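Local atomic coordinates of flagellin (Burkholderia pseudomallei, PDB entry 4CFI), a protein that probably polymerises, as flagellins do, into the filament of the bacterial flagellum, and is a target of the immune response. Residues V106-L112 and N139-G144; I115-I119 and S190-L195; A212-T218 and Y231-S236. All coordinates share one frame; numbering follows the deposited sequence. Where two conformers were deposited one is given.

Contact 1. Residues V106-L112 and N139-G144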
loop_
_atom_site.group_PDB
_atom_site.type_symbol
_atom_site.label_atom_id
_atom_site.label_comp_id
_atom_site.label_asym_id
_atom_site.label_seq_id
_atom_site.Cartn_x
_atom_site.Cartn_y
_atom_site.Cartn_z
ATOM N N VAL A 106 -3.371 0.482 3.036
ATOM C CA VAL A 106 -3.366 1.495 1.991
ATOM C C VAL A 106 -3.497 2.891 2.619
ATOM O O VAL A 106 -4.322 3.098 3.501
ATOM C CB VAL A 106 -4.525 1.271 1.009
ATOM C CG1 VAL A 106 -4.454 2.295 -0.117
ATOM C CG2 VAL A 106 -4.513 -0.134 0.408
ATOM N N GLN A 107 -2.660 3.832 2.196
ATOM C CA GLN A 107 -2.769 5.210 2.685
ATOM C C GLN A 107 -4.143 5.778 2.370
ATOM O O GLN A 107 -4.774 5.387 1.402
ATOM C CB GLN A 107 -1.705 6.106 2.069
ATOM C CG GLN A 107 -1.901 6.337 0.583
ATOM C CD GLN A 107 -0.795 7.169 -0.028
ATOM O OE1 GLN A 107 -0.160 6.745 -0.994
ATOM N NE2 GLN A 107 -0.558 8.355 0.528
ATOM N N THR A 108 -4.599 6.714 3.181
ATOM C CA THR A 108 -5.933 7.269 3.012
ATOM C C THR A 108 -6.122 7.987 1.666
ATOM O O THR A 108 -5.174 8.568 1.095
ATOM C CB THR A 108 -6.287 8.214 4.171
ATOM O OG1 THR A 108 -7.664 8.520 4.101
ATOM C CG2 THR A 108 -5.439 9.524 4.175
ATOM N N GLY A 109 -7.345 7.899 1.143
ATOM C CA GLY A 109 -7.754 8.700 -0.011
ATOM C C GLY A 109 -7.562 8.074 -1.378
ATOM O O GLY A 109 -7.734 8.764 -2.381
ATOM N N GLN A 110 -7.206 6.796 -1.433
ATOM C CA GLN A 110 -6.933 6.131 -2.702
ATOM C C GLN A 110 -8.164 5.334 -3.136
ATOM O O GLN A 110 -8.760 4.597 -2.346
ATOM C CB GLN A 110 -5.718 5.223 -2.546
ATOM C CG GLN A 110 -4.466 5.974 -2.113
ATOM C CD GLN A 110 -3.817 6.683 -3.283
ATOM O OE1 GLN A 110 -3.792 7.908 -3.333
ATOM N NE2 GLN A 110 -3.323 5.908 -4.254
ATOM N N THR A 111 -8.559 5.494 -4.396
ATOM C CA THR A 111 -9.676 4.731 -4.930
ATOM C C THR A 111 -9.187 3.320 -5.241
ATOM O O THR A 111 -8.303 3.110 -6.054
ATOM C CB THR A 111 -10.311 5.415 -6.144
ATOM O OG1 THR A 111 -10.844 6.683 -5.720
ATOM C CG2 THR A 111 -11.457 4.584 -6.708
ATOM N N LEU A 112 -9.780 2.352 -4.557
ATOM C CA LEU A 112 -9.412 0.946 -4.659
ATOM C C LEU A 112 -10.115 0.260 -5.817
ATOM O O LEU A 112 -9.620 -0.732 -6.337
ATOM C CB LEU A 112 -9.731 0.212 -3.341
ATOM C CG LEU A 112 -9.080 0.813 -2.095
ATOM C CD1 LEU A 112 -9.508 0.040 -0.850
ATOM C CD2 LEU A 112 -7.562 0.796 -2.213
ATOM N N ASN A 139 -17.713 4.068 -5.781
ATOM C CA ASN A 139 -16.265 4.135 -5.659
ATOM C C ASN A 139 -15.888 3.843 -4.225
ATOM O O ASN A 139 -16.427 4.456 -3.312
ATOM C CB ASN A 139 -15.778 5.519 -6.038
ATOM C CG ASN A 139 -16.293 5.938 -7.402
ATOM O OD1 ASN A 139 -15.978 5.319 -8.427
ATOM N ND2 ASN A 139 -17.093 6.986 -7.424
ATOM N N VAL A 140 -14.972 2.897 -4.037
ATOM C CA VAL A 140 -14.511 2.480 -2.712
ATOM C C VAL A 140 -13.126 3.088 -2.476
ATOM O O VAL A 140 -12.188 2.831 -3.234
ATOM C CB VAL A 140 -14.461 0.947 -2.616
ATOM C CG1 VAL A 140 -14.021 0.499 -1.217
ATOM C CG2 VAL A 140 -15.814 0.346 -2.967
ATOM N N VAL A 141 -13.036 3.898 -1.428
ATOM C CA VAL A 141 -11.871 4.730 -1.168
ATOM C C VAL A 141 -11.253 4.332 0.186
ATOM O O VAL A 141 -11.959 4.156 1.174
ATOM C CB VAL A 141 -12.286 6.230 -1.169
ATOM C CG1 VAL A 141 -11.090 7.122 -0.928
ATOM C CG2 VAL A 141 -12.960 6.612 -2.488
ATOM N N SER A 142 -9.939 4.175 0.228
ATOM C CA SER A 142 -9.266 3.801 1.472
ATOM C C SER A 142 -9.354 4.909 2.515
ATOM O O SER A 142 -9.413 6.097 2.170
ATOM C CB SER A 142 -7.790 3.515 1.187
ATOM O OG SER A 142 -7.191 4.676 0.638
ATOM N N ASP A 143 -9.332 4.513 3.790
ATOM C CA ASP A 143 -9.323 5.460 4.905
ATOM C C ASP A 143 -7.995 5.530 5.671
ATOM O O ASP A 143 -7.890 6.290 6.622
ATOM C CB ASP A 143 -10.519 5.241 5.855
ATOM C CG ASP A 143 -10.450 3.940 6.649
ATOM O OD1 ASP A 143 -9.424 3.227 6.620
ATOM O OD2 ASP A 143 -11.460 3.635 7.334
ATOM N N GLY A 144 -6.990 4.783 5.253
ATOM C CA GLY A 144 -5.690 4.799 5.911
ATOM C C GLY A 144 -5.597 3.903 7.135
ATOM O O GLY A 144 -4.510 3.768 7.715
HETATM O O HOH W 1 -6.578 2.000 4.547
HETATM O O HOH W 2 -8.848 9.503 6.374
#

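Contact 2. Residues I115-I119 and S190-L195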
loop_
_atom_site.group_PDB
_atom_site.type_symbol
_atom_site.label_atom_id
_atom_site.label_comp_id
_atom_site.label_asym_id
_atom_site.label_seq_id
_atom_site.Cartn_x
_atom_site.Cartn_y
_atom_site.Cartn_z
ATOM N N ILE A 115 -17.502 -0.153 -8.397
ATOM C CA ILE A 115 -18.451 -1.266 -8.552
ATOM C C ILE A 115 -19.711 -0.740 -9.231
ATOM O O ILE A 115 -20.294 0.256 -8.780
ATOM C CB ILE A 115 -18.859 -1.883 -7.185
ATOM C CG1 ILE A 115 -17.616 -2.205 -6.335
ATOM C CG2 ILE A 115 -19.775 -3.079 -7.377
ATOM C CD1 ILE A 115 -17.935 -2.459 -4.877
ATOM N N LYS A 116 -20.143 -1.394 -10.316
ATOM C CA LYS A 116 -21.424 -1.052 -10.946
ATOM C C LYS A 116 -22.562 -1.683 -10.150
ATOM O O LYS A 116 -22.547 -2.877 -9.890
ATOM C CB LYS A 116 -21.464 -1.511 -12.419
ATOM C CG LYS A 116 -22.796 -1.231 -13.106
ATOM C CD LYS A 116 -22.881 -1.816 -14.504
ATOM C CE LYS A 116 -24.193 -1.448 -15.173
ATOM N NZ LYS A 116 -24.289 -1.986 -16.556
ATOM N N VAL A 117 -23.545 -0.869 -9.785
ATOM C CA VAL A 117 -24.655 -1.251 -8.914
ATOM C C VAL A 117 -25.959 -0.657 -9.454
ATOM O O VAL A 117 -25.960 0.066 -10.445
ATOM C CB VAL A 117 -24.440 -0.771 -7.453
ATOM C CG1 VAL A 117 -23.171 -1.382 -6.887
ATOM C CG2 VAL A 117 -24.433 0.750 -7.345
ATOM N N ALA A 118 -27.068 -0.980 -8.795
ATOM C CA ALA A 118 -28.387 -0.451 -9.157
ATOM C C ALA A 118 -29.229 -0.348 -7.896
ATOM O O ALA A 118 -29.933 -1.296 -7.531
ATOM C CB ALA A 118 -29.076 -1.328 -10.205
ATOM N N ILE A 119 -29.114 0.783 -7.199
ATOM C CA ILE A 119 -29.742 0.982 -5.903
ATOM C C ILE A 119 -30.378 2.356 -5.795
ATOM O O ILE A 119 -30.022 3.282 -6.538
ATOM C CB ILE A 119 -28.749 0.763 -4.724
ATOM C CG1 ILE A 119 -27.626 1.798 -4.747
ATOM C CG2 ILE A 119 -28.221 -0.674 -4.718
ATOM C CD1 ILE A 119 -26.571 1.631 -3.664
ATOM N N SER A 190 -28.545 -7.085 -2.788
ATOM C CA SER A 190 -29.434 -6.043 -3.292
ATOM C C SER A 190 -28.721 -5.001 -4.147
ATOM O O SER A 190 -29.363 -4.325 -4.937
ATOM C CB SER A 190 -30.172 -5.356 -2.143
ATOM O OG SER A 190 -31.137 -6.217 -1.572
ATOM N N ALA A 191 -27.413 -4.842 -3.971
ATOM C CA ALA A 191 -26.670 -3.869 -4.778
ATOM C C ALA A 191 -26.651 -4.197 -6.270
ATOM O O ALA A 191 -26.534 -3.275 -7.087
ATOM C CB ALA A 191 -25.248 -3.727 -4.261
ATOM N N THR A 192 -26.742 -5.488 -6.629
ATOM C CA THR A 192 -26.634 -5.886 -8.030
ATOM C C THR A 192 -27.759 -6.805 -8.509
ATOM O O THR A 192 -27.724 -7.255 -9.653
ATOM C CB THR A 192 -25.280 -6.558 -8.315
ATOM O OG1 THR A 192 -25.232 -7.787 -7.583
ATOM C CG2 THR A 192 -24.084 -5.642 -7.969
ATOM N N SER A 193 -28.734 -7.100 -7.658
ATOM C CA SER A 193 -29.773 -8.071 -8.038
ATOM C C SER A 193 -30.598 -7.615 -9.228
ATOM O O SER A 193 -31.130 -8.452 -9.953
ATOM C CB SER A 193 -30.682 -8.410 -6.860
ATOM O OG SER A 193 -31.284 -7.243 -6.340
ATOM N N ALA A 194 -30.668 -6.306 -9.451
ATOM C CA ALA A 194 -31.432 -5.794 -10.581
ATOM C C ALA A 194 -30.671 -5.836 -11.901
ATOM O O ALA A 194 -31.259 -5.566 -12.962
ATOM C CB ALA A 194 -31.885 -4.371 -10.291
ATOM N N LEU A 195 -29.371 -6.118 -11.828
ATOM C CA LEU A 195 -28.487 -6.137 -12.987
ATOM C C LEU A 195 -28.375 -7.543 -13.588
ATOM O O LEU A 195 -28.813 -8.518 -12.987
ATOM C CB LEU A 195 -27.100 -5.634 -12.599
ATOM C CG LEU A 195 -27.053 -4.197 -12.062
ATOM C CD1 LEU A 195 -25.634 -3.874 -11.640
ATOM C CD2 LEU A 195 -27.573 -3.188 -13.073
HETATM O O HOH W 3 -29.770 -4.128 -7.758
#

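Contact 3. Residues A212-T218 and Y231-S236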
loop_
_atom_site.group_PDB
_atom_site.type_symbol
_atom_site.label_atom_id
_atom_site.label_comp_id
_atom_site.label_asym_id
_atom_site.label_seq_id
_atom_site.Cartn_x
_atom_site.Cartn_y
_atom_site.Cartn_z
ATOM N N ALA A 212 -8.123 -7.580 -2.215
ATOM C CA ALA A 212 -6.706 -7.912 -2.420
ATOM C C ALA A 212 -5.831 -6.650 -2.385
ATOM O O ALA A 212 -4.783 -6.642 -1.737
ATOM C CB ALA A 212 -6.519 -8.653 -3.729
ATOM N N VAL A 213 -6.248 -5.582 -3.065
ATOM C CA VAL A 213 -5.503 -4.312 -3.080
ATOM C C VAL A 213 -5.429 -3.719 -1.665
ATOM O O VAL A 213 -4.438 -3.072 -1.302
ATOM C CB VAL A 213 -6.089 -3.319 -4.116
ATOM C CG1 VAL A 213 -5.370 -1.983 -4.087
ATOM C CG2 VAL A 213 -5.974 -3.908 -5.516
ATOM N N ASN A 214 -6.470 -3.949 -0.862
ATOM C CA ASN A 214 -6.499 -3.510 0.517
ATOM C C ASN A 214 -5.457 -4.205 1.402
ATOM O O ASN A 214 -5.130 -3.691 2.461
ATOM C CB ASN A 214 -7.895 -3.782 1.091
ATOM C CG ASN A 214 -8.192 -2.960 2.335
ATOM O OD1 ASN A 214 -7.915 -1.783 2.366
ATOM N ND2 ASN A 214 -8.792 -3.572 3.347
ATOM N N LYS A 215 -4.949 -5.356 0.965
ATOM C CA LYS A 215 -4.018 -6.153 1.749
ATOM C C LYS A 215 -2.825 -6.532 0.866
ATOM O O LYS A 215 -2.617 -7.712 0.538
ATOM C CB LYS A 215 -4.719 -7.398 2.291
ATOM C CG LYS A 215 -4.242 -7.829 3.673
ATOM C CD LYS A 215 -2.793 -8.264 3.711
ATOM C CE LYS A 215 -2.264 -8.026 5.113
ATOM N NZ LYS A 215 -0.790 -7.951 5.291
ATOM N N PRO A 216 -2.037 -5.528 0.460
ATOM C CA PRO A 216 -0.901 -5.775 -0.419
ATOM C C PRO A 216 0.174 -6.639 0.252
ATOM O O PRO A 216 0.347 -6.643 1.482
ATOM C CB PRO A 216 -0.358 -4.373 -0.682
ATOM C CG PRO A 216 -0.763 -3.596 0.525
ATOM C CD PRO A 216 -2.133 -4.107 0.836
ATOM N N GLN A 217 0.894 -7.379 -0.572
ATOM C CA GLN A 217 2.054 -8.136 -0.095
ATOM C C GLN A 217 3.214 -7.210 0.261
ATOM O O GLN A 217 3.276 -6.081 -0.211
ATOM C CB GLN A 217 2.532 -9.123 -1.166
ATOM C CG GLN A 217 1.446 -10.030 -1.727
ATOM C CD GLN A 217 0.755 -9.459 -2.958
ATOM O OE1 GLN A 217 0.883 -8.272 -3.282
ATOM N NE2 GLN A 217 -0.019 -10.299 -3.634
ATOM N N THR A 218 4.153 -7.710 1.060
ATOM C CA THR A 218 5.450 -7.042 1.209
ATOM C C THR A 218 6.192 -7.068 -0.131
ATOM O O THR A 218 5.840 -7.815 -1.058
ATOM C CB THR A 218 6.323 -7.701 2.304
ATOM O OG1 THR A 218 6.546 -9.076 1.989
ATOM C CG2 THR A 218 5.630 -7.573 3.693
ATOM N N TYR A 231 -1.728 -3.605 -9.110
ATOM C CA TYR A 231 -2.309 -2.632 -8.199
ATOM C C TYR A 231 -1.805 -2.829 -6.761
ATOM O O TYR A 231 -1.519 -1.835 -6.063
ATOM C CB TYR A 231 -3.834 -2.685 -8.234
ATOM C CG TYR A 231 -4.488 -2.246 -9.543
ATOM C CD1 TYR A 231 -3.868 -1.357 -10.421
ATOM C CD2 TYR A 231 -5.770 -2.687 -9.869
ATOM C CE1 TYR A 231 -4.497 -0.958 -11.593
ATOM C CE2 TYR A 231 -6.406 -2.285 -11.041
ATOM C CZ TYR A 231 -5.773 -1.414 -11.890
ATOM O OH TYR A 231 -6.402 -1.031 -13.064
ATOM N N GLN A 232 -1.697 -4.079 -6.307
ATOM C CA GLN A 232 -1.117 -4.337 -4.990
ATOM C C GLN A 232 0.312 -3.804 -4.907
ATOM O O GLN A 232 0.695 -3.238 -3.880
ATOM C CB GLN A 232 -1.113 -5.832 -4.697
ATOM C CG GLN A 232 -2.480 -6.410 -4.374
ATOM C CD GLN A 232 -2.433 -7.924 -4.260
ATOM O OE1 GLN A 232 -1.999 -8.602 -5.197
ATOM N NE2 GLN A 232 -2.882 -8.469 -3.131
ATOM N N ALA A 233 1.081 -3.970 -5.989
ATOM C CA ALA A 233 2.469 -3.491 -6.010
ATOM C C ALA A 233 2.557 -1.974 -5.905
ATOM O O ALA A 233 3.452 -1.454 -5.241
ATOM C CB ALA A 233 3.203 -3.978 -7.251
ATOM N N MET A 234 1.642 -1.260 -6.548
ATOM C CA MET A 234 1.653 0.194 -6.460
ATOM C C MET A 234 1.479 0.665 -5.006
ATOM O O MET A 234 2.206 1.547 -4.549
ATOM C CB MET A 234 0.566 0.784 -7.337
ATOM C CG MET A 234 0.874 0.637 -8.814
ATOM S SD MET A 234 -0.537 1.002 -9.860
ATOM C CE MET A 234 0.185 0.787 -11.469
ATOM N N VAL A 235 0.514 0.078 -4.295
ATOM C CA VAL A 235 0.276 0.407 -2.887
ATOM C C VAL A 235 1.472 0.005 -2.042
ATOM O O VAL A 235 1.940 0.779 -1.210
ATOM C CB VAL A 235 -0.968 -0.344 -2.326
ATOM C CG1 VAL A 235 -1.081 -0.209 -0.803
ATOM C CG2 VAL A 235 -2.234 0.104 -3.033
ATOM N N SER A 236 1.957 -1.211 -2.238
ATOM C CA SER A 236 3.076 -1.711 -1.455
ATOM C C SER A 236 4.309 -0.842 -1.618
ATOM O O SER A 236 4.989 -0.544 -0.625
ATOM C CB SER A 236 3.395 -3.149 -1.853
ATOM O OG SER A 236 4.354 -3.734 -0.980
#

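Contact 1. Residues V106-L112 and N139-G144
Thr111 and Val141 form an antiparallel, non-hydrogen-bonded pair where strand 111-119 begins and strand 135-142 ends, and the loop leading into the first strand folds over the end of the second. The case illustrates how one serine can extend strand pairing into the loop that leads to it. Ser142 turns its CB toward the incoming loop, and its hydroxyl lies between its own backbone N and carbonyl carbon (chi1 59°), directed at two backbone groups of the loop, three residues apart. Ser142 OG donates to Gln107 O at 2.6 Å and accepts from Gln110 N at 3.0 Å. Two bonds of opposite sense thus grip this buried hydroxyl and fix its rotation, while Val106 CG1 packs against Ser142 OG at 3.7 Å. The serine backbone adds two more bonds: Ser142 N donates to Gln110 O, and Gly109 N donates to Ser142 O at 2.9 Å. Ladder pairing continues with Leu112 N to Val140 O at 2.8 Å. On the face of Thr111 and Val141, Val141 CG1 touches Gly109 C at 3.7 Å. Beyond Ser142, Gly144 CA approaches Val106 O in a CA-H...O contact of 3.3 Å, and a water donates to Val106 O and accepts weakly from Gly144 N. Phe148 of strand 148-152 touches both Leu112 and Val140, Ile210 of helix 197-213 packs on the same two residues, and Val235 of helix 227-257 touches Val106.

Contact 2. Residues I115-I119 and S190-L195
Leu195 reaches across to strand 115-119 with both methyl branches, each on a different target. CD2 presses on the methyl of Ala118, 3.7 Å from its CB, whereas CD1 lies by the strand backbone, 3.7 Å from Lys116 O. With CG anti to its own carbonyl carbon (chi1 -60°), the leucine sets its two methyls side by side along the strand, while the extended Lys116 chain passes it at a slant, Lys116 CG to Leu195 CD1 4.1 Å. Ala194 CB also meets Ala118 CB, so the Ala118 methyl touches two apolar neighbours, Ala194 and Leu195. Farther along, Ile119 turns its CG2 branch onto Ala191 CA at 3.6 Å, and Val117 CG1 meets Ala191 CB. Between these groups runs the direct backbone bond, Ala118 N to Ala191 O at 2.9 Å. A water reinforces it by donating to Ala118 O and Ser190 O and accepting from Ala194 N, thereby joining the strand to the type I turn Thr192-Leu195. The example shows an irregular segment docking on a strand through apolar side chains, one direct backbone bond and a bridging water. Val166 of helix 160-167 packs on Ile119 and Ala191, strand 135-142 pairs with strand 111-119, and Asp199 of helix 197-213 forms a salt bridge with Lys116 NZ.

Contact 3. Residues A212-T218 and Y231-S236
The backbones come within 4.8 Å at the CA atoms of Val213 and Gln232, near the C-terminal end of helix 197-213, with the chain then running on past the side of helix 227-257. Gln232 is the central side chain, stretched out beyond CG (chi2 173°) so that its amide lies between Ala212 and Gln217. Its NE2 donates to Ala212 O at 3.0 Å, from above the carbonyl plane. Lys215 N reaches the same oxygen from the opposite face, so one helical carbonyl serves both a turn of its own segment and the neighbouring helix. The other end of the amide, Gln232 OE1, accepts from Gln217 NE2 at 3.0 Å, the donor coming from above the carbonyl plane rather than along a lone pair, with the two amide planes turned 61° apart; a bend at chi2 of Gln217 brings its amide over. Ser236 reaches the chain in a different way: its OG donates to Gln217 O at 2.7 Å, in the carbonyl plane, and is also hydrogen-bonded to Gly103 N. Apolar contacts fill in beside these polar ones. Val213 divides its methyls, CG2 against Tyr231 CB at 3.7 Å and CG1 against Val235 CG2 at 3.9 Å, while Pro216 crosses Val235 at about a right angle, Pro216 CG to Val235 CG1 3.7 Å. The arrangement exemplifies a helix-to-helix connection packed and hydrogen-bonded against the side of the second helix, through side-chain and backbone acceptors alike.

How the contacts relate
Followed from the N terminus, the chain first enters 106-112 and 115-119 on the way into and along strand 111-119. Contact 1 then closes a loop of 26 residues at 139-144, and contact 2 closes a longer one of 70 at 190-195; their segments alternate, so the two contacts cross. They work on the same sheet, about 21 Å apart centre to centre, and meet through Val140 and Ile115. Contact 3 follows both in series, spanning just 12 residues from the end of helix 197-213 to helix 227-257. Val106 packs on Val213, Asn214 and Val235, and Leu112 on Val213, so the sheet and the loop before it adjoin both helices, whereas contact 2 remains apart from contact 3.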